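PDB 6ZS0: DMATS type aromatic prenyltransferase from Streptomyces coelicolor, which acts as a 5-dimethylallyltryptophan synthase, probably transferring the prenyl group of dimethylallyl diphosphate to C5 of the tryptophan indole. Local coordinates for residues L81-C86 with A133-L138; T89-N94 with P126-P131; D121-P126 with R167-R172; K149-P154 with Y188-L193. All blocks are in the same frame, centred on the assembly; numbering follows the deposited sequence.

Contact 1: residues L81-C86 with A133-L138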
# COMPACT_ATOMS: atom_id res chain seq x y z
N LEU A 81 -0.41 5.17 -3.96
CA LEU A 81 -0.96 5.40 -2.62
C LEU A 81 -0.61 6.83 -2.22
O LEU A 81 0.56 7.24 -2.38
CB LEU A 81 -0.36 4.42 -1.63
CG LEU A 81 -0.85 4.56 -0.18
CD1 LEU A 81 -2.28 4.09 -0.05
CD2 LEU A 81 0.06 3.79 0.74
N VAL A 82 -1.59 7.59 -1.75
CA VAL A 82 -1.36 9.02 -1.41
C VAL A 82 -2.09 9.36 -0.12
O VAL A 82 -3.17 8.78 0.16
CB VAL A 82 -1.80 9.96 -2.54
CG1 VAL A 82 -3.25 9.75 -2.92
CG2 VAL A 82 -1.58 11.41 -2.18
N GLU A 83 -1.56 10.32 0.62
CA GLU A 83 -2.25 10.91 1.79
C GLU A 83 -2.74 12.29 1.39
O GLU A 83 -1.97 13.24 1.40
CB GLU A 83 -1.29 10.96 2.97
CG GLU A 83 -1.91 11.63 4.17
CD GLU A 83 -1.05 11.58 5.42
OE1 GLU A 83 -1.32 10.75 6.30
OE2 GLU A 83 -0.17 12.38 5.50
N PRO A 84 -4.00 12.47 0.95
CA PRO A 84 -4.42 13.76 0.42
C PRO A 84 -4.40 14.89 1.45
O PRO A 84 -4.17 16.06 1.10
CB PRO A 84 -5.83 13.52 -0.10
CG PRO A 84 -5.97 12.07 -0.21
CD PRO A 84 -5.05 11.46 0.83
N GLY A 85 -4.50 14.56 2.72
CA GLY A 85 -4.55 15.57 3.79
C GLY A 85 -3.18 15.88 4.35
O GLY A 85 -3.09 16.50 5.40
N CYS A 86 -2.14 15.44 3.66
CA CYS A 86 -0.74 15.73 3.99
C CYS A 86 -0.55 17.25 4.09
O CYS A 86 -1.04 17.96 3.19
CB CYS A 86 0.15 15.17 2.89
SG CYS A 86 1.88 15.41 3.30
N ALA A 133 -5.15 9.27 9.23
CA ALA A 133 -6.61 9.47 9.18
C ALA A 133 -7.20 8.84 7.92
O ALA A 133 -8.22 8.18 8.03
CB ALA A 133 -6.92 10.95 9.26
N LEU A 134 -6.59 9.06 6.76
CA LEU A 134 -7.17 8.57 5.49
C LEU A 134 -6.11 8.58 4.42
O LEU A 134 -5.51 9.64 4.15
CB LEU A 134 -8.36 9.44 5.07
CG LEU A 134 -9.19 8.90 3.90
CD1 LEU A 134 -10.63 9.37 4.04
CD2 LEU A 134 -8.58 9.32 2.54
N TRP A 135 -5.86 7.43 3.83
CA TRP A 135 -5.04 7.31 2.62
C TRP A 135 -5.94 6.79 1.52
O TRP A 135 -6.95 6.14 1.80
CB TRP A 135 -3.85 6.36 2.80
CG TRP A 135 -2.86 6.77 3.85
CD1 TRP A 135 -2.69 8.00 4.43
CD2 TRP A 135 -1.86 5.91 4.42
NE1 TRP A 135 -1.65 7.96 5.31
CE2 TRP A 135 -1.13 6.69 5.33
CE3 TRP A 135 -1.54 4.57 4.26
CZ2 TRP A 135 -0.10 6.15 6.09
CZ3 TRP A 135 -0.51 4.04 5.01
CH2 TRP A 135 0.21 4.82 5.87
N CYS A 136 -5.56 7.09 0.31
CA CYS A 136 -6.25 6.67 -0.91
C CYS A 136 -5.25 5.94 -1.81
O CYS A 136 -4.15 6.46 -2.02
CB CYS A 136 -6.86 7.88 -1.59
SG CYS A 136 -7.85 7.42 -3.02
N ALA A 137 -5.62 4.75 -2.30
CA ALA A 137 -4.84 4.07 -3.36
C ALA A 137 -5.65 4.10 -4.64
O ALA A 137 -6.85 3.78 -4.62
CB ALA A 137 -4.52 2.67 -2.97
N LEU A 138 -5.00 4.48 -5.71
CA LEU A 138 -5.59 4.52 -7.05
C LEU A 138 -4.97 3.41 -7.90
O LEU A 138 -3.76 3.38 -8.03
CB LEU A 138 -5.32 5.91 -7.63
CG LEU A 138 -5.98 7.04 -6.83
CD1 LEU A 138 -5.36 8.38 -7.11
CD2 LEU A 138 -7.47 7.05 -7.11
O HOH W 1 -3.98 10.58 7.07
O HOH W 2 -5.65 12.37 4.16
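Strands 77-82 and 135-139 are antiparallel neighbours in the ABBA barrel, and here the end of the first runs out beside the second. The tight part is the ladder itself. Val82 and Cys136 form a hydrogen-bonded pair, with Val82 N to Cys136 O at 2.8 Å and Cys136 N to Val82 O at 2.9 Å. Their side chains face the outer helices 25-39 and 91-109. Leu81 and Ala137, the adjoining non-hydrogen-bonded pair, face the barrel interior. Leu81 CG lies anti to the backbone N (chi1 180°), which brings CD1 to 3.9 Å from Ala137 CB and CD2 obliquely to 3.9 Å from Trp135 CE3.

The regular pairing ends at Val82; Glu83 still lies beside Trp135, and the type I turn from Glu83 to Cys86 then leads away, with two waters between. The extended Glu83 side chain crosses the indole of Trp135 obliquely, and its OE1 accepts from Trp135 NE1 at 3.0 Å. OE1 lies in the indole plane, but the donor meets it from 43° above the carboxylate plane. OE1 also binds a water that accepts from Ala133 N. An alanine in place of Glu83 would remove the acceptor of both Trp135 NE1 and the water, and the indole would probably be less firmly fixed in its rotation. The second water bridges the loose end, 2.9 Å from Gly85 N and 2.7 Å from Leu134 O.

Contact 2: residues T89-N94 with P126-P131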
# COMPACT_ATOMS: atom_id res chain seq x y z
N THR A 89 -2.72 21.01 9.40
CA THR A 89 -2.08 21.42 10.67
C THR A 89 -2.54 20.51 11.82
O THR A 89 -1.99 20.64 12.93
CB THR A 89 -2.34 22.89 10.99
OG1 THR A 89 -3.74 23.16 10.95
CG2 THR A 89 -1.65 23.79 9.99
N SER A 90 -3.48 19.61 11.57
CA SER A 90 -3.99 18.67 12.59
C SER A 90 -4.42 17.38 11.90
O SER A 90 -4.74 17.40 10.70
CB SER A 90 -5.14 19.28 13.36
OG SER A 90 -6.32 19.37 12.57
N LEU A 91 -4.38 16.29 12.63
CA LEU A 91 -4.83 15.00 12.08
C LEU A 91 -6.33 15.08 11.72
O LEU A 91 -6.75 14.47 10.70
CB LEU A 91 -4.49 13.92 13.09
CG LEU A 91 -4.66 12.50 12.63
CD1 LEU A 91 -3.88 12.26 11.34
CD2 LEU A 91 -4.20 11.57 13.73
N ALA A 92 -7.14 15.80 12.49
CA ALA A 92 -8.55 16.00 12.16
C ALA A 92 -8.68 16.68 10.79
O ALA A 92 -9.50 16.20 9.95
CB ALA A 92 -9.22 16.80 13.24
N ASP A 93 -7.92 17.73 10.53
CA ASP A 93 -8.04 18.44 9.23
C ASP A 93 -7.41 17.57 8.14
O ASP A 93 -7.87 17.65 7.00
CB ASP A 93 -7.47 19.83 9.27
CG ASP A 93 -8.42 20.84 9.91
OD1 ASP A 93 -9.58 20.47 10.21
OD2 ASP A 93 -8.00 21.97 10.04
N ASN A 94 -6.42 16.75 8.48
CA ASN A 94 -5.82 15.80 7.53
C ASN A 94 -6.94 14.86 7.04
O ASN A 94 -7.11 14.68 5.81
CB ASN A 94 -4.66 15.07 8.22
CG ASN A 94 -3.96 14.03 7.36
OD1 ASN A 94 -4.60 13.21 6.70
ND2 ASN A 94 -2.64 14.08 7.36
N PRO A 126 -13.38 13.52 16.37
CA PRO A 126 -12.51 14.61 16.84
C PRO A 126 -11.35 14.04 17.68
O PRO A 126 -11.43 12.94 18.15
CB PRO A 126 -13.46 15.51 17.65
CG PRO A 126 -14.60 14.59 18.09
CD PRO A 126 -14.70 13.52 17.03
N ALA A 127 -10.27 14.79 17.80
CA ALA A 127 -9.05 14.37 18.54
C ALA A 127 -8.64 12.97 18.10
O ALA A 127 -8.41 12.10 18.94
CB ALA A 127 -9.32 14.43 20.01
N PRO A 128 -8.52 12.70 16.78
CA PRO A 128 -8.06 11.39 16.32
C PRO A 128 -6.61 11.13 16.72
O PRO A 128 -5.83 12.08 16.82
CB PRO A 128 -8.17 11.50 14.79
CG PRO A 128 -7.98 12.96 14.53
CD PRO A 128 -8.75 13.62 15.66
N GLN A 129 -6.29 9.87 16.93
CA GLN A 129 -4.92 9.40 17.19
C GLN A 129 -4.33 8.86 15.89
O GLN A 129 -5.10 8.43 15.00
CB GLN A 129 -4.95 8.40 18.33
CG GLN A 129 -5.52 9.05 19.59
CD GLN A 129 -5.48 8.15 20.79
OE1 GLN A 129 -4.49 7.48 21.06
NE2 GLN A 129 -6.59 8.15 21.53
N GLY A 130 -3.01 8.94 15.78
CA GLY A 130 -2.25 8.56 14.57
C GLY A 130 -2.28 7.05 14.40
O GLY A 130 -2.92 6.34 15.18
N PRO A 131 -1.52 6.50 13.45
CA PRO A 131 -0.60 7.26 12.59
C PRO A 131 -1.14 7.83 11.26
O PRO A 131 -0.38 8.45 10.53
CB PRO A 131 0.43 6.17 12.30
CG PRO A 131 -0.40 4.94 12.21
CD PRO A 131 -1.36 5.06 13.34
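Leu91 holds CG anti to its backbone N (chi1 -170°), and a chi2 of 54° then carries CD2 out from the first turn of helix 91-109 to the loop that precedes strand 135-139. There the methyl rests mainly on backbone: CD2 lies 3.5 Å from Pro128 O and equally 3.5 Å from Gly130 N, against the peptide that links Gln129 to Gly130. Closer to the helix, Leu91 and the Pro128 ring slide past each other in opposite directions, with the two CG atoms 3.9 Å apart.

The proline ring points toward the helix and spans two of its residues. Its CG approaches Ala92 N to 3.6 Å, and its CD meets Ala92 CB at 4.0 Å.

The helix end that receives it is capped. Ser90 occupies the N-cap position, where its OG accepts from Asp93 N at 3.1 Å, and Asn94 N bonds back to Ser90 O at 2.9 Å. On the loop side, Gln129 and Val156 share a backbone hydrogen bond, and Gly130 O has a weak one with Asn153 ND2.

The two segments meet by van der Waals packing alone, side-chain carbons against each other and against backbone, over about 200 Å² at the protein surface, so the contact depends on shape: the Pro128 ring against Leu91 and Ala92, and the leucine methyl against the Gln129-Gly130 peptide.

Contact 3: residues D121-P126 with R167-R172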
# COMPACT_ATOMS: atom_id res chain seq x y z
N ASP A 121 -18.11 8.03 11.19
CA ASP A 121 -18.12 8.38 12.63
C ASP A 121 -17.11 7.52 13.38
O ASP A 121 -16.53 8.02 14.37
CB ASP A 121 -19.49 8.25 13.26
CG ASP A 121 -20.05 6.86 13.12
OD1 ASP A 121 -20.24 6.45 11.97
OD2 ASP A 121 -20.25 6.21 14.15
N LEU A 122 -16.89 6.27 12.95
CA LEU A 122 -15.92 5.36 13.61
C LEU A 122 -14.50 5.86 13.34
O LEU A 122 -13.67 5.79 14.26
CB LEU A 122 -16.05 3.94 13.07
CG LEU A 122 -17.35 3.19 13.38
CD1 LEU A 122 -17.41 1.93 12.57
CD2 LEU A 122 -17.46 2.88 14.87
N PHE A 123 -14.22 6.32 12.11
CA PHE A 123 -12.83 6.48 11.62
C PHE A 123 -12.39 7.94 11.54
O PHE A 123 -11.17 8.16 11.48
CB PHE A 123 -12.65 5.72 10.31
CG PHE A 123 -12.66 4.23 10.47
CD1 PHE A 123 -13.75 3.46 10.07
CD2 PHE A 123 -11.57 3.57 11.04
CE1 PHE A 123 -13.76 2.08 10.23
CE2 PHE A 123 -11.57 2.20 11.16
CZ PHE A 123 -12.67 1.46 10.77
N LEU A 124 -13.32 8.91 11.59
CA LEU A 124 -13.00 10.36 11.56
C LEU A 124 -13.65 11.07 12.75
O LEU A 124 -14.51 11.94 12.58
CB LEU A 124 -13.46 10.95 10.22
CG LEU A 124 -12.73 10.41 8.98
CD1 LEU A 124 -13.26 11.09 7.73
CD2 LEU A 124 -11.22 10.58 9.07
N PRO A 125 -13.30 10.69 13.99
CA PRO A 125 -13.78 11.40 15.16
C PRO A 125 -12.97 12.66 15.42
O PRO A 125 -11.95 12.90 14.78
CB PRO A 125 -13.53 10.38 16.28
CG PRO A 125 -12.23 9.69 15.83
CD PRO A 125 -12.42 9.55 14.33
N PRO A 126 -13.38 13.52 16.37
CA PRO A 126 -12.51 14.61 16.84
C PRO A 126 -11.35 14.04 17.68
O PRO A 126 -11.43 12.94 18.15
CB PRO A 126 -13.46 15.51 17.65
CG PRO A 126 -14.60 14.59 18.09
CD PRO A 126 -14.70 13.52 17.03
N ARG A 167 -14.65 -4.78 14.43
CA ARG A 167 -15.86 -5.63 14.56
C ARG A 167 -17.09 -4.81 14.14
O ARG A 167 -17.88 -5.31 13.36
CB ARG A 167 -15.98 -6.18 15.98
CG ARG A 167 -17.27 -6.94 16.22
CD ARG A 167 -17.45 -7.31 17.67
NE ARG A 167 -16.40 -8.19 18.16
CZ ARG A 167 -16.35 -9.52 17.97
NH1 ARG A 167 -15.38 -10.23 18.51
NH2 ARG A 167 -17.27 -10.13 17.24
N GLU A 168 -17.23 -3.58 14.62
CA GLU A 168 -18.40 -2.72 14.32
C GLU A 168 -18.38 -2.35 12.84
O GLU A 168 -19.44 -2.40 12.21
CB GLU A 168 -18.41 -1.47 15.20
CG GLU A 168 -19.55 -0.51 14.87
CD GLU A 168 -20.97 -1.05 15.01
OE1 GLU A 168 -21.14 -2.20 15.52
OE2 GLU A 168 -21.90 -0.33 14.62
N ALA A 169 -17.22 -2.02 12.28
CA ALA A 169 -17.13 -1.69 10.83
C ALA A 169 -17.67 -2.86 9.99
O ALA A 169 -18.49 -2.62 9.07
CB ALA A 169 -15.71 -1.35 10.45
N LEU A 170 -17.23 -4.08 10.29
CA LEU A 170 -17.58 -5.26 9.46
C LEU A 170 -19.09 -5.50 9.56
O LEU A 170 -19.72 -5.71 8.53
CB LEU A 170 -16.77 -6.46 9.91
CG LEU A 170 -15.29 -6.40 9.55
CD1 LEU A 170 -14.52 -7.52 10.25
CD2 LEU A 170 -15.10 -6.48 8.04
N ARG A 171 -19.63 -5.38 10.77
CA ARG A 171 -21.09 -5.51 11.01
C ARG A 171 -21.85 -4.50 10.14
O ARG A 171 -22.80 -4.90 9.44
CB ARG A 171 -21.42 -5.30 12.49
CG ARG A 171 -22.87 -5.59 12.82
CD ARG A 171 -23.33 -4.91 14.08
NE ARG A 171 -23.34 -3.46 14.02
CZ ARG A 171 -24.25 -2.72 13.38
NH1 ARG A 171 -25.23 -3.28 12.69
NH2 ARG A 171 -24.16 -1.41 13.41
N ARG A 172 -21.47 -3.24 10.19
CA ARG A 172 -22.17 -2.18 9.42
C ARG A 172 -22.07 -2.47 7.92
O ARG A 172 -22.96 -2.02 7.19
CB ARG A 172 -21.58 -0.81 9.74
CG ARG A 172 -21.74 -0.36 11.18
CD ARG A 172 -21.17 1.03 11.27
NE ARG A 172 -21.23 1.63 12.59
CZ ARG A 172 -20.96 2.91 12.82
NH1 ARG A 172 -20.65 3.72 11.82
NH2 ARG A 172 -21.04 3.40 14.05
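Ionic pairing links helix 120-123 to helix 162-175 at the exposed side of the contact. Arg172, extended from CG to NE, reaches tip to tip toward Asp121 and grips it end-on: NH1 to OD1 of Asp121 at 2.8 Å and NH2 to OD2 at 2.9 Å. Both oxygens use their syn lone pairs, and the carboxylate and guanidinium planes are only 13° apart. Arg172 NE turns back to its own helix and donates to the anti lone pair of Glu168 OE2 at 2.9 Å. Glu168 is in turn held side-on by Arg171, whose NE meets OE1 at 2.9 Å and whose NH2 meets OE2 at 2.8 Å. Arg172 NH1 has a further acceptor in Glu118 O.

Apolar contact lies beside this network. Leu122 places CG over one face of the Arg172 guanidinium, 3.7 Å from CZ, and CD1 reaches Glu168 CG at 4.0 Å. Deeper, Ala169 CB meets the edge of the Phe123 ring, 4.0 Å from CE1, and both residues pack on Leu191 of the barrel wall.

Replacing Arg172 with leucine would remove the guanidinium, so Asp121 would probably lose its paired charge and the link between the two helices would be weakened.

With Arg172 between the two carboxylates and Arg171 also on Glu168, the like charges are probably offset and both acids are likely to remain ionised.

Contact 4: residues K149-P154 with Y188-L193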
# COMPACT_ATOMS: atom_id res chain seq x y z
N LYS A 149 -9.41 2.84 -3.58
CA LYS A 149 -9.38 2.13 -2.30
C LYS A 149 -9.10 3.18 -1.23
O LYS A 149 -8.20 3.99 -1.48
CB LYS A 149 -8.27 1.08 -2.34
CG LYS A 149 -8.29 0.06 -1.22
CD LYS A 149 -7.37 -1.11 -1.50
CE LYS A 149 -7.33 -1.50 -2.96
NZ LYS A 149 -6.76 -2.85 -3.17
N VAL A 150 -9.85 3.17 -0.15
CA VAL A 150 -9.63 4.09 0.99
C VAL A 150 -9.15 3.29 2.19
O VAL A 150 -9.78 2.29 2.51
CB VAL A 150 -10.93 4.85 1.29
CG1 VAL A 150 -10.77 5.79 2.45
CG2 VAL A 150 -11.36 5.60 0.05
N TYR A 151 -8.09 3.79 2.86
CA TYR A 151 -7.47 3.20 4.07
C TYR A 151 -7.79 4.09 5.26
O TYR A 151 -7.55 5.29 5.19
CB TYR A 151 -5.96 3.10 3.88
CG TYR A 151 -5.52 2.07 2.89
CD1 TYR A 151 -5.54 2.35 1.54
CD2 TYR A 151 -5.09 0.83 3.30
CE1 TYR A 151 -5.13 1.40 0.61
CE2 TYR A 151 -4.69 -0.13 2.39
CZ TYR A 151 -4.72 0.15 1.05
OH TYR A 151 -4.29 -0.77 0.14
N LEU A 152 -8.35 3.47 6.28
CA LEU A 152 -8.75 4.14 7.54
C LEU A 152 -8.03 3.47 8.71
O LEU A 152 -7.45 2.37 8.52
CB LEU A 152 -10.26 4.06 7.67
CG LEU A 152 -11.06 4.59 6.50
CD1 LEU A 152 -12.51 4.19 6.62
CD2 LEU A 152 -10.93 6.11 6.44
N ASN A 153 -8.05 4.13 9.86
CA ASN A 153 -7.22 3.79 11.06
C ASN A 153 -8.06 3.21 12.19
O ASN A 153 -8.73 3.97 12.90
CB ASN A 153 -6.53 5.05 11.56
CG ASN A 153 -5.66 4.81 12.77
OD1 ASN A 153 -5.40 3.67 13.15
ND2 ASN A 153 -5.22 5.89 13.39
N PRO A 154 -8.09 1.88 12.38
CA PRO A 154 -8.84 1.29 13.49
C PRO A 154 -8.40 1.80 14.88
O PRO A 154 -9.20 1.65 15.83
CB PRO A 154 -8.55 -0.21 13.32
CG PRO A 154 -8.32 -0.36 11.85
CD PRO A 154 -7.49 0.85 11.51
N TYR A 188 -4.36 -3.94 14.50
CA TYR A 188 -5.24 -3.77 13.33
C TYR A 188 -4.84 -2.46 12.68
O TYR A 188 -5.46 -1.42 12.93
CB TYR A 188 -6.71 -3.77 13.76
CG TYR A 188 -7.11 -5.01 14.48
CD1 TYR A 188 -7.47 -6.16 13.79
CD2 TYR A 188 -7.04 -5.07 15.86
CE1 TYR A 188 -7.77 -7.34 14.46
CE2 TYR A 188 -7.35 -6.23 16.54
CZ TYR A 188 -7.71 -7.37 15.84
OH TYR A 188 -8.01 -8.52 16.51
N PRO A 189 -3.76 -2.43 11.87
CA PRO A 189 -3.22 -1.15 11.39
C PRO A 189 -4.13 -0.43 10.39
O PRO A 189 -4.06 0.78 10.35
CB PRO A 189 -1.86 -1.48 10.79
CG PRO A 189 -1.90 -2.96 10.51
CD PRO A 189 -2.90 -3.58 11.49
N PHE A 190 -4.96 -1.13 9.63
CA PHE A 190 -5.81 -0.51 8.60
C PHE A 190 -7.10 -1.27 8.46
O PHE A 190 -7.10 -2.52 8.59
CB PHE A 190 -5.16 -0.53 7.22
CG PHE A 190 -3.77 0.05 7.18
CD1 PHE A 190 -3.58 1.41 7.16
CD2 PHE A 190 -2.65 -0.77 7.10
CE1 PHE A 190 -2.31 1.95 7.12
CE2 PHE A 190 -1.37 -0.23 7.08
CZ PHE A 190 -1.20 1.13 7.09
N LEU A 191 -8.19 -0.55 8.17
CA LEU A 191 -9.34 -1.12 7.47
C LEU A 191 -9.49 -0.37 6.16
O LEU A 191 -9.41 0.90 6.16
CB LEU A 191 -10.58 -0.99 8.34
CG LEU A 191 -11.82 -1.67 7.78
CD1 LEU A 191 -12.60 -2.29 8.92
CD2 LEU A 191 -12.68 -0.69 7.00
N ALA A 192 -9.67 -1.10 5.07
CA ALA A 192 -9.75 -0.49 3.74
C ALA A 192 -11.05 -0.90 3.03
O ALA A 192 -11.58 -1.98 3.29
CB ALA A 192 -8.54 -0.84 2.94
N LEU A 193 -11.53 -0.00 2.20
CA LEU A 193 -12.72 -0.24 1.33
C LEU A 193 -12.30 -0.05 -0.12
O LEU A 193 -11.77 0.98 -0.43
CB LEU A 193 -13.84 0.74 1.68
CG LEU A 193 -14.55 0.50 2.99
CD1 LEU A 193 -15.64 1.57 3.19
CD2 LEU A 193 -15.16 -0.89 3.02
O HOH W 3 -3.16 2.25 12.39
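Four backbone hydrogen bonds join strands 147-152 and 191-195, antiparallel neighbours in the barrel. Val150 and Leu193 pair through N to O bonds of 2.9 Å each way, in the carbonyl planes. In the Leu152 and Leu191 pair, Leu152 N reaches Leu191 O at 2.8 Å, nearly along the C=O axis, whereas Leu191 N meets Leu152 O at 3.0 Å from 40° above the carbonyl plane, a distortion at the end of the ladder. Beyond it a water takes over as bridge, 2.8 Å from Asn153 OD1 and 2.7 Å from Pro189 O. Asn153 OD1 also accepts from Ala155 N.

Between the bonded pairs, Tyr151 and Ala192 face the barrel interior. Ala192 CB sits over one face of the tyrosine ring in a CH-pi contact, 4.1 Å from its centroid. The edge of the same ring is directed at the face of Phe190 in a T-shaped pair, planes 85° apart, and Phe190 meets Trp135 and Tyr206 as well. On the other side of the sheet, Leu191 and Leu193 turn to helix 162-175. At the far end the Pro154 ring wedges in, its CG 3.2 Å from Tyr188 O, its CB against Tyr188 CB and its CG against Leu191 CB.

One wall thus carries two chemistries: aliphatic side chains that seat a helix outside, and on the inner face a cluster of aromatic rings, consistent with the aromatic-rich lumen in which ABBA prenyltransferases bind their substrates.

In the fold
From the N terminus, the chain leaves strand 77-82, runs through helices 91-109 and 120-123, and returns in strand 135-139, where contact 1 closes the loop. Contact 2 is nested within it, tying the start of helix 91-109 to the loop before strand 135-139. Contact 3 begins inside both and ends beyond both, at helix 162-175, so it crosses them. Contact 4 follows contacts 1 and 2 in series, closes strand 147-152 on strand 191-195, and crosses contact 3, with helix 162-175 lying within its loop. Strands 135-139 and 147-152 are neighbours, so contacts 1 and 4 belong to one barrel wall, while contacts 2 and 3 join outer elements and share Pro126.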